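Local coordinates for flagellar pocket-related cytoskeletal protein (Trypanosoma brucei, PDB 6SJQ) that probably serves as a cytoskeletal component of the trypanosome flagellar pocket collar, binding partner proteins through this N-terminal ubiquitin-fold domain, at residues A12-N17 and E97-S102; H57-S62 and V91-N96; A5-V10 and N20-F25. All blocks are in the same frame, centred on the assembly; numbering follows the deposited sequence.

Contact 1: A12-N17 and E97-S102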
loop_
_atom_site.group_PDB
_atom_site.type_symbol
_atom_site.label_atom_id
_atom_site.label_comp_id
_atom_site.label_asym_id
_atom_site.label_seq_id
_atom_site.Cartn_x
_atom_site.Cartn_y
_atom_site.Cartn_z
ATOM N N ALA A 12 3.964 1.187 1.693
ATOM C CA ALA A 12 4.677 -0.080 1.846
ATOM C C ALA A 12 6.173 0.143 1.661
ATOM O O ALA A 12 6.595 1.180 1.134
ATOM C CB ALA A 12 4.171 -1.123 0.832
ATOM N N ASP A 13 6.965 -0.834 2.085
ATOM C CA ASP A 13 8.394 -0.786 1.801
ATOM C C ASP A 13 8.726 -1.576 0.549
ATOM O O ASP A 13 8.548 -2.791 0.511
ATOM C CB ASP A 13 9.206 -1.262 3.003
ATOM C CG ASP A 13 9.263 -0.210 4.092
ATOM O OD1 ASP A 13 9.907 0.833 3.864
ATOM O OD2 ASP A 13 8.641 -0.401 5.161
ATOM N N ILE A 14 9.192 -0.871 -0.480
ATOM C CA ILE A 14 9.548 -1.516 -1.746
ATOM C C ILE A 14 11.030 -1.275 -2.076
ATOM O O ILE A 14 11.458 -0.136 -2.274
ATOM C CB ILE A 14 8.665 -0.997 -2.907
ATOM C CG1 ILE A 14 7.159 -1.056 -2.548
ATOM C CG2 ILE A 14 8.989 -1.737 -4.200
ATOM C CD1 ILE A 14 6.525 -2.447 -2.514
ATOM N N PHE A 15 11.799 -2.354 -2.146
ATOM C CA PHE A 15 13.265 -2.285 -2.325
ATOM C C PHE A 15 13.950 -1.244 -1.454
ATOM O O PHE A 15 14.705 -0.421 -1.965
ATOM C CB PHE A 15 13.627 -1.987 -3.783
ATOM C CG PHE A 15 13.189 -3.039 -4.737
ATOM C CD1 PHE A 15 13.715 -4.317 -4.665
ATOM C CD2 PHE A 15 12.266 -2.749 -5.722
ATOM C CE1 PHE A 15 13.312 -5.306 -5.553
ATOM C CE2 PHE A 15 11.862 -3.727 -6.632
ATOM C CZ PHE A 15 12.380 -5.009 -6.545
ATOM N N ASN A 16 13.675 -1.258 -0.158
ATOM C CA ASN A 16 14.324 -0.300 0.750
ATOM C C ASN A 16 13.976 1.182 0.530
ATOM O O ASN A 16 14.734 2.065 0.935
ATOM C CB ASN A 16 15.854 -0.479 0.746
ATOM C CG ASN A 16 16.315 -1.657 1.582
ATOM O OD1 ASN A 16 15.810 -1.894 2.682
ATOM N ND2 ASN A 16 17.296 -2.396 1.068
ATOM N N ASN A 17 12.847 1.457 -0.118
ATOM C CA ASN A 17 12.280 2.807 -0.100
ATOM C C ASN A 17 10.861 2.710 0.426
ATOM O O ASN A 17 10.158 1.759 0.107
ATOM C CB ASN A 17 12.264 3.418 -1.500
ATOM C CG ASN A 17 13.655 3.647 -2.053
ATOM O OD1 ASN A 17 14.080 2.978 -2.997
ATOM N ND2 ASN A 17 14.377 4.595 -1.465
ATOM N N GLU A 97 12.872 -11.985 0.158
ATOM C CA GLU A 97 14.275 -11.605 -0.045
ATOM C C GLU A 97 14.536 -10.134 -0.353
ATOM O O GLU A 97 15.656 -9.645 -0.179
ATOM C CB GLU A 97 14.859 -12.385 -1.237
ATOM C CG GLU A 97 14.652 -13.893 -1.245
ATOM C CD GLU A 97 15.122 -14.525 -2.555
ATOM O OE1 GLU A 97 16.247 -14.210 -3.011
ATOM O OE2 GLU A 97 14.361 -15.327 -3.139
ATOM N N TRP A 98 13.529 -9.438 -0.870
ATOM C CA TRP A 98 13.789 -8.148 -1.498
ATOM C C TRP A 98 13.218 -6.969 -0.764
ATOM O O TRP A 98 13.724 -5.860 -0.911
ATOM C CB TRP A 98 13.273 -8.153 -2.940
ATOM C CG TRP A 98 13.799 -9.304 -3.696
ATOM C CD1 TRP A 98 15.099 -9.516 -4.061
ATOM C CD2 TRP A 98 13.059 -10.425 -4.168
ATOM N NE1 TRP A 98 15.206 -10.700 -4.739
ATOM C CE2 TRP A 98 13.964 -11.283 -4.820
ATOM C CE3 TRP A 98 11.711 -10.795 -4.104
ATOM C CZ2 TRP A 98 13.570 -12.479 -5.413
ATOM C CZ3 TRP A 98 11.319 -11.979 -4.690
ATOM C CH2 TRP A 98 12.244 -12.810 -5.336
ATOM N N HIS A 99 12.170 -7.200 0.023
ATOM C CA HIS A 99 11.442 -6.101 0.640
ATOM C C HIS A 99 11.363 -6.279 2.139
ATOM O O HIS A 99 10.688 -7.186 2.629
ATOM C CB HIS A 99 10.033 -6.000 0.047
ATOM C CG HIS A 99 10.023 -6.036 -1.452
ATOM N ND1 HIS A 99 10.474 -4.991 -2.220
ATOM C CD2 HIS A 99 9.657 -7.016 -2.315
ATOM C CE1 HIS A 99 10.384 -5.317 -3.503
ATOM N NE2 HIS A 99 9.882 -6.531 -3.584
ATOM N N LYS A 100 12.061 -5.415 2.868
ATOM C CA LYS A 100 12.042 -5.497 4.318
ATOM C C LYS A 100 11.571 -4.191 4.933
ATOM O O LYS A 100 11.709 -3.113 4.336
ATOM C CB LYS A 100 13.406 -5.926 4.878
ATOM C CG LYS A 100 14.616 -5.431 4.101
ATOM C CD LYS A 100 15.123 -6.486 3.124
ATOM C CE LYS A 100 16.505 -6.106 2.573
ATOM N NZ LYS A 100 16.914 -6.925 1.386
ATOM N N GLU A 101 10.985 -4.308 6.119
ATOM C CA GLU A 101 10.433 -3.169 6.821
ATOM C C GLU A 101 11.526 -2.188 7.207
ATOM O O GLU A 101 12.667 -2.577 7.472
ATOM C CB GLU A 101 9.667 -3.631 8.065
ATOM C CG GLU A 101 8.404 -4.436 7.758
ATOM C CD GLU A 101 8.692 -5.882 7.367
ATOM O OE1 GLU A 101 9.882 -6.264 7.284
ATOM O OE2 GLU A 101 7.724 -6.641 7.137
ATOM N N SER A 102 11.175 -0.907 7.199
ATOM C CA SER A 102 12.059 0.134 7.694
ATOM C C SER A 102 11.209 1.163 8.406
ATOM O O SER A 102 9.999 1.263 8.164
ATOM C CB SER A 102 12.790 0.821 6.552
ATOM O OG SER A 102 11.954 1.811 5.980
HETATM O O HOH W 1 11.572 -3.156 1.428
HETATM O O HOH W 2 13.530 -1.277 3.780
#

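Contact 2: H57-S62 and V91-N96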
loop_
_atom_site.group_PDB
_atom_site.type_symbol
_atom_site.label_atom_id
_atom_site.label_comp_id
_atom_site.label_asym_id
_atom_site.label_seq_id
_atom_site.Cartn_x
_atom_site.Cartn_y
_atom_site.Cartn_z
ATOM N N HIS A 57 8.450 -10.452 -9.761
ATOM C CA HIS A 57 7.571 -10.947 -8.712
ATOM C C HIS A 57 6.456 -9.939 -8.414
ATOM O O HIS A 57 6.491 -8.796 -8.890
ATOM C CB HIS A 57 8.372 -11.265 -7.446
ATOM C CG HIS A 57 9.090 -10.084 -6.865
ATOM N ND1 HIS A 57 10.328 -9.675 -7.314
ATOM C CD2 HIS A 57 8.755 -9.237 -5.860
ATOM C CE1 HIS A 57 10.719 -8.616 -6.620
ATOM N NE2 HIS A 57 9.783 -8.334 -5.732
ATOM N N LYS A 58 5.472 -10.369 -7.632
ATOM C CA LYS A 58 4.298 -9.550 -7.346
ATOM C C LYS A 58 4.348 -9.118 -5.905
ATOM O O LYS A 58 5.087 -9.698 -5.101
ATOM C CB LYS A 58 3.011 -10.347 -7.583
ATOM C CG LYS A 58 2.810 -10.825 -9.015
ATOM C CD LYS A 58 2.634 -9.659 -9.976
ATOM C CE LYS A 58 2.288 -10.167 -11.382
ATOM N NZ LYS A 58 1.796 -9.064 -12.261
ATOM N N PHE A 59 3.547 -8.114 -5.558
ATOM C CA PHE A 59 3.383 -7.741 -4.156
ATOM C C PHE A 59 2.265 -8.602 -3.565
ATOM O O PHE A 59 1.189 -8.740 -4.164
ATOM C CB PHE A 59 3.021 -6.256 -4.072
ATOM C CG PHE A 59 2.864 -5.735 -2.663
ATOM C CD1 PHE A 59 1.686 -5.919 -1.960
ATOM C CD2 PHE A 59 3.907 -5.041 -2.051
ATOM C CE1 PHE A 59 1.553 -5.431 -0.660
ATOM C CE2 PHE A 59 3.770 -4.539 -0.767
ATOM C CZ PHE A 59 2.595 -4.748 -0.065
ATOM N N HIS A 60 2.519 -9.196 -2.401
ATOM C CA HIS A 60 1.492 -9.979 -1.715
ATOM C C HIS A 60 1.245 -9.400 -0.332
ATOM O O HIS A 60 2.147 -9.390 0.504
ATOM C CB HIS A 60 1.948 -11.427 -1.583
ATOM C CG HIS A 60 2.261 -12.081 -2.893
ATOM N ND1 HIS A 60 1.279 -12.452 -3.791
ATOM C CD2 HIS A 60 3.439 -12.431 -3.457
ATOM C CE1 HIS A 60 1.844 -13.004 -4.850
ATOM N NE2 HIS A 60 3.152 -13.008 -4.673
ATOM N N SER A 61 0.021 -8.950 -0.088
ATOM C CA SER A 61 -0.336 -8.364 1.204
ATOM C C SER A 61 -0.547 -9.446 2.262
ATOM O O SER A 61 -1.198 -10.461 2.005
ATOM C CB SER A 61 -1.618 -7.571 1.052
ATOM O OG SER A 61 -2.699 -8.457 0.835
ATOM N N SER A 62 0.008 -9.242 3.456
ATOM C CA SER A 62 -0.137 -10.216 4.546
ATOM C C SER A 62 -0.892 -9.664 5.758
ATOM O O SER A 62 -1.549 -10.414 6.480
ATOM C CB SER A 62 1.224 -10.756 4.992
ATOM O OG SER A 62 2.084 -9.718 5.434
ATOM N N VAL A 91 0.939 -1.546 4.424
ATOM C CA VAL A 91 0.677 -2.930 4.044
ATOM C C VAL A 91 1.951 -3.763 4.157
ATOM O O VAL A 91 2.983 -3.420 3.553
ATOM C CB VAL A 91 0.120 -3.009 2.613
ATOM C CG1 VAL A 91 -0.279 -4.455 2.282
ATOM C CG2 VAL A 91 -1.072 -2.103 2.475
ATOM N N PHE A 92 1.889 -4.843 4.950
ATOM C CA PHE A 92 3.014 -5.762 5.076
ATOM C C PHE A 92 2.930 -6.844 4.004
ATOM O O PHE A 92 1.854 -7.086 3.419
ATOM C CB PHE A 92 3.001 -6.462 6.446
ATOM C CG PHE A 92 3.283 -5.542 7.608
ATOM C CD1 PHE A 92 4.554 -5.464 8.150
ATOM C CD2 PHE A 92 2.270 -4.758 8.160
ATOM C CE1 PHE A 92 4.824 -4.621 9.213
ATOM C CE2 PHE A 92 2.534 -3.912 9.228
ATOM C CZ PHE A 92 3.807 -3.842 9.751
ATOM N N GLN A 93 4.073 -7.482 3.759
ATOM C CA GLN A 93 4.137 -8.719 2.967
ATOM C C GLN A 93 4.679 -9.869 3.818
ATOM O O GLN A 93 5.330 -9.633 4.840
ATOM C CB GLN A 93 5.083 -8.546 1.783
ATOM C CG GLN A 93 4.706 -7.460 0.784
ATOM C CD GLN A 93 5.542 -7.554 -0.487
ATOM O OE1 GLN A 93 5.246 -8.356 -1.387
ATOM N NE2 GLN A 93 6.594 -6.736 -0.570
ATOM N N PRO A 94 4.439 -11.123 3.391
ATOM C CA PRO A 94 5.104 -12.219 4.112
ATOM C C PRO A 94 6.602 -12.061 3.931
ATOM O O PRO A 94 7.011 -11.408 2.975
ATOM C CB PRO A 94 4.635 -13.474 3.362
ATOM C CG PRO A 94 3.379 -13.064 2.650
ATOM C CD PRO A 94 3.566 -11.610 2.309
ATOM N N PRO A 95 7.423 -12.634 4.834
ATOM C CA PRO A 95 8.884 -12.542 4.700
ATOM C C PRO A 95 9.389 -12.935 3.302
ATOM O O PRO A 95 8.940 -13.929 2.732
ATOM C CB PRO A 95 9.388 -13.548 5.746
ATOM C CG PRO A 95 8.343 -13.499 6.824
ATOM C CD PRO A 95 7.019 -13.308 6.083
ATOM N N ASN A 96 10.307 -12.142 2.758
ATOM C CA ASN A 96 10.809 -12.345 1.404
ATOM C C ASN A 96 12.190 -11.712 1.274
ATOM O O ASN A 96 12.601 -10.944 2.150
ATOM C CB ASN A 96 9.844 -11.710 0.396
ATOM C CG ASN A 96 9.767 -10.210 0.549
ATOM O OD1 ASN A 96 10.525 -9.468 -0.091
ATOM N ND2 ASN A 96 8.868 -9.749 1.424
HETATM O O HOH W 3 6.860 -9.574 -2.900
#

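Contact 3: A5-V10 and N20-F25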
loop_
_atom_site.group_PDB
_atom_site.type_symbol
_atom_site.label_atom_id
_atom_site.label_comp_id
_atom_site.label_asym_id
_atom_site.label_seq_id
_atom_site.Cartn_x
_atom_site.Cartn_y
_atom_site.Cartn_z
ATOM N N ALA A 5 -14.746 11.752 -4.481
ATOM C CA ALA A 5 -14.242 10.378 -4.473
ATOM C C ALA A 5 -13.750 10.094 -3.061
ATOM O O ALA A 5 -13.523 11.028 -2.284
ATOM C CB ALA A 5 -13.116 10.210 -5.471
ATOM N N PHE A 6 -13.607 8.819 -2.715
ATOM C CA PHE A 6 -13.082 8.440 -1.411
ATOM C C PHE A 6 -11.616 8.048 -1.591
ATOM O O PHE A 6 -11.307 7.116 -2.351
ATOM C CB PHE A 6 -13.881 7.243 -0.879
ATOM C CG PHE A 6 -13.580 6.891 0.549
ATOM C CD1 PHE A 6 -12.435 6.174 0.882
ATOM C CD2 PHE A 6 -14.452 7.280 1.568
ATOM C CE1 PHE A 6 -12.153 5.846 2.205
ATOM C CE2 PHE A 6 -14.186 6.942 2.902
ATOM C CZ PHE A 6 -13.027 6.218 3.216
ATOM N N LEU A 7 -10.720 8.727 -0.862
ATOM C CA LEU A 7 -9.283 8.512 -1.029
ATOM C C LEU A 7 -8.730 7.751 0.160
ATOM O O LEU A 7 -9.196 7.933 1.286
ATOM C CB LEU A 7 -8.542 9.852 -1.146
ATOM C CG LEU A 7 -9.134 10.710 -2.274
ATOM C CD1 LEU A 7 -8.573 12.126 -2.276
ATOM C CD2 LEU A 7 -8.865 10.048 -3.580
ATOM N N VAL A 8 -7.748 6.889 -0.113
ATOM C CA VAL A 8 -6.990 6.223 0.938
ATOM C C VAL A 8 -5.506 6.324 0.582
ATOM O O VAL A 8 -5.151 6.134 -0.569
ATOM C CB VAL A 8 -7.376 4.731 1.036
ATOM C CG1 VAL A 8 -6.620 4.071 2.181
ATOM C CG2 VAL A 8 -8.891 4.578 1.244
ATOM N N GLN A 9 -4.638 6.624 1.548
ATOM C CA GLN A 9 -3.183 6.589 1.300
ATOM C C GLN A 9 -2.683 5.217 1.686
ATOM O O GLN A 9 -2.987 4.740 2.780
ATOM C CB GLN A 9 -2.457 7.615 2.168
ATOM C CG GLN A 9 -2.928 9.047 1.994
ATOM C CD GLN A 9 -2.231 9.974 2.966
ATOM O OE1 GLN A 9 -1.066 10.339 2.765
ATOM N NE2 GLN A 9 -2.920 10.324 4.058
ATOM N N VAL A 10 -1.954 4.547 0.792
ATOM C CA VAL A 10 -1.434 3.215 1.095
ATOM C C VAL A 10 0.092 3.197 0.961
ATOM O O VAL A 10 0.646 3.531 -0.101
ATOM C CB VAL A 10 -2.077 2.155 0.190
ATOM C CG1 VAL A 10 -1.835 0.790 0.753
ATOM C CG2 VAL A 10 -3.576 2.398 0.094
ATOM N N ASN A 20 4.348 5.696 -0.909
ATOM C CA ASN A 20 3.015 6.029 -0.416
ATOM C C ASN A 20 2.182 6.441 -1.605
ATOM O O ASN A 20 2.524 7.412 -2.294
ATOM C CB ASN A 20 3.066 7.182 0.585
ATOM C CG ASN A 20 1.771 7.328 1.368
ATOM O OD1 ASN A 20 0.995 6.378 1.463
ATOM N ND2 ASN A 20 1.547 8.513 1.963
ATOM N N PHE A 21 1.096 5.700 -1.855
ATOM C CA PHE A 21 0.201 5.973 -2.977
ATOM C C PHE A 21 -1.189 6.443 -2.558
ATOM O O PHE A 21 -1.802 5.908 -1.612
ATOM C CB PHE A 21 0.046 4.713 -3.847
ATOM C CG PHE A 21 1.302 4.311 -4.567
ATOM C CD1 PHE A 21 2.119 5.266 -5.157
ATOM C CD2 PHE A 21 1.657 2.967 -4.674
ATOM C CE1 PHE A 21 3.269 4.892 -5.832
ATOM C CE2 PHE A 21 2.806 2.584 -5.337
ATOM C CZ PHE A 21 3.610 3.553 -5.934
ATOM N N GLU A 22 -1.692 7.444 -3.279
ATOM C CA GLU A 22 -3.081 7.883 -3.119
ATOM C C GLU A 22 -3.963 7.017 -4.005
ATOM O O GLU A 22 -3.825 7.046 -5.234
ATOM C CB GLU A 22 -3.178 9.344 -3.559
ATOM C CG GLU A 22 -4.480 10.024 -3.249
ATOM C CD GLU A 22 -4.446 11.467 -3.715
ATOM O OE1 GLU A 22 -3.839 12.304 -3.012
ATOM O OE2 GLU A 22 -4.991 11.748 -4.801
ATOM N N LEU A 23 -4.846 6.213 -3.407
ATOM C CA LEU A 23 -5.753 5.374 -4.191
ATOM C C LEU A 23 -7.129 6.004 -4.130
ATOM O O LEU A 23 -7.545 6.494 -3.074
ATOM C CB LEU A 23 -5.782 3.948 -3.622
ATOM C CG LEU A 23 -4.442 3.201 -3.594
ATOM C CD1 LEU A 23 -4.697 1.743 -3.217
ATOM C CD2 LEU A 23 -3.756 3.269 -4.960
ATOM N N SER A 24 -7.831 6.040 -5.259
ATOM C CA SER A 24 -9.147 6.677 -5.349
ATOM C C SER A 24 -10.240 5.634 -5.580
ATOM O O SER A 24 -10.051 4.687 -6.353
ATOM C CB SER A 24 -9.182 7.695 -6.502
ATOM O OG SER A 24 -8.286 8.772 -6.284
ATOM N N PHE A 25 -11.378 5.797 -4.907
ATOM C CA PHE A 25 -12.514 4.899 -5.092
ATOM C C PHE A 25 -13.799 5.726 -5.178
ATOM O O PHE A 25 -13.850 6.845 -4.662
ATOM C CB PHE A 25 -12.627 3.914 -3.927
ATOM C CG PHE A 25 -11.365 3.137 -3.653
ATOM C CD1 PHE A 25 -10.379 3.659 -2.819
ATOM C CD2 PHE A 25 -11.149 1.911 -4.264
ATOM C CE1 PHE A 25 -9.197 2.959 -2.578
ATOM C CE2 PHE A 25 -9.972 1.186 -4.024
ATOM C CZ PHE A 25 -8.993 1.711 -3.176
#

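Contact 1: A12-N17 and E97-S102
Phe15 passes His99 at a CA-CA distance of 5.2 Å where the type I' turn Ile14-Asn17 meets the irregular segment 97-102, and the direct hydrogen bonds across all use a side chain. His99 makes two contacts with one residue. Its ND1 accepts the backbone N-H of Phe15, N to ND1 3.0 Å, in a nearly straight bond (171°) that lies in the imidazole plane. The neighbouring CE1 sits over the centre of the Phe15 ring, an edge-to-face pair with the planes at 55°. The CG of Phe15 stands beside its own backbone N, anti to the carbonyl carbon (chi1 -63°), and the ring lies close to the amide that His99 holds. NE2 of His99 turns to His57.

At the other end, Asp13 faces Ser102. The hydroxyl OG reaches Asp13 OD1 at 3.1 Å from above the carboxylate plane, while the Ser102 N to Asp13 OD2 bond is weak, at 3.3 Å. Lys18 and Tyr90 also hold OD2, so this buried carboxylate has several donors, and the lysine would be expected to favour its charged form. Between the two ends, one water accepts from Asn16 N and donates to Lys100 O, 2.9 Å from that oxygen. A second water donates to both Lys100 O and Asn16 OD1.

Ile14 and His99 rest on Ile46 of helix 31-49 and Phe15 on Arg49. Glu101 touches Tyr90 and Phe92 of strand 87-92, and segment 97-102 packs beside the tip of the hairpin formed by strands 6-14 and 17-25.

Contact 2: H57-S62 and V91-N96
Phe59 carries the side chain of Gln93 over one face of its ring and the CG1 methyl of Val91 at its edge, CE1 to CG1 3.6 Å; Val91 O also lies in the ring plane there. In this ubiquitin fold the contact ties the loop leading into strand 63-68 to the chain running on from strand 87-92, two segments whose touching parts run 96° apart. Gln93 CG makes a CH-pi contact, 3.7 Å from the centroid of the Phe59 ring, displaced toward the rim. Beyond it the chain stays extended, with CD anti to CA (chi2 -169°), and the amide stacks on the ring with only 16° between the planes. Gln93 CD is 3.4 Å from Phe59 CD2.

The same amide is fixed at its oxygen. His60 N donates to Gln93 OE1 at 3.0 Å, tilted from the carbonyl plane, and a water bridges OE1 to Lys58 O. A hydrogen bond and a stack together therefore hold the amide against the loop. Further along, Ser62 N donates to Phe92 O at 2.8 Å from above the carbonyl plane. Beside it, His60 O receives a CH-O contact from Gln93 CA, 3.2 Å away, and also approaches the CD of Pro94.

Phe59 is buried against Phe42 and Ile46 of helix 31-49 and against Ala12 and Ile14, which places the Phe59 ring between helix and sheet. Within segment 91-96, Asn96 ND2 donates to Pro94 O at 2.9 Å, each group lying in the plane of the other.

Contact 3: A5-V10 and N20-F25
Gln9 and Asn20 meet through their amides: Asn20 ND2 donates to Gln9 OE1 at 3.3 Å, from above the carbonyl plane and well short of straight (138°). Gln9 is extended beyond CG, with CD anti to CA. Asn20 sets its CG anti to the backbone N (chi1 -166°), and its amide lies next to Gln9 of the neighbouring strand. Both amides have further partners: Gln9 NE2 bonds to Tyr86 O, while Asn20 uses Gln88 for its OD1 and Pro107 O for its ND2. Glu22, on the same face as Gln9, pairs with Lys111 and Tyr86.

These residues belong to the first beta hairpin of the ubiquitin fold, strands 6-14 and 17-25, within which the segments 6-10 and 20-25 run antiparallel, their directions 158° apart. Phe6-Phe25, Val8-Leu23 and Val10-Phe21 are the hydrogen-bonded pairs, and the Leu23 N to Val8 O bond measures 2.9 Å. Gln9-Glu22 and Leu7-Ser24 are non-hydrogen-bonded pairs; beside the latter, Leu7 CA makes a CA-H...O contact with Leu23 O at 3.4 Å.

On the face opposite Gln9 and Glu22 the side chains are apolar. Val8 CG2 lies in the plane of the Phe6 ring at its edge and comes obliquely within 4.2 Å of Phe25 CE1. The Phe25 ring, in turn, brings CD1 to 3.6 Å from Phe6 O, with that oxygen at the ring edge. Val10 and Leu23 approach each other too, though Val10 has an alternate conformer and the closeness of its methyls is less certain. Val10, Leu23 and Phe25 face helix 31-49, touching Phe42, Ser37 and Glu33 respectively.

In the fold
The mixed sheet of this ubiquitin-fold domain, with helix 31-49 packed against it, joins all three contacts. Contacts 1 and 3 use strand 6-14 and lie about 20 Å apart between centres, on opposite sides of the chain's centre. Contact 2 reaches the adjacent strand 87-92, about 10 Å from contact 1 and about 19 Å from contact 3. Along the chain contact 3 closes first, contact 2 is nested within the loop that contact 1 closes, and contacts 1 and 3 cross. His57 and His99 link contacts 1 and 2 by a probable NE2-NE2 hydrogen bond, while Val10 packs on Val91 between contacts 3 and 2. The segment after the last strand is thereby tied back to the first hairpin.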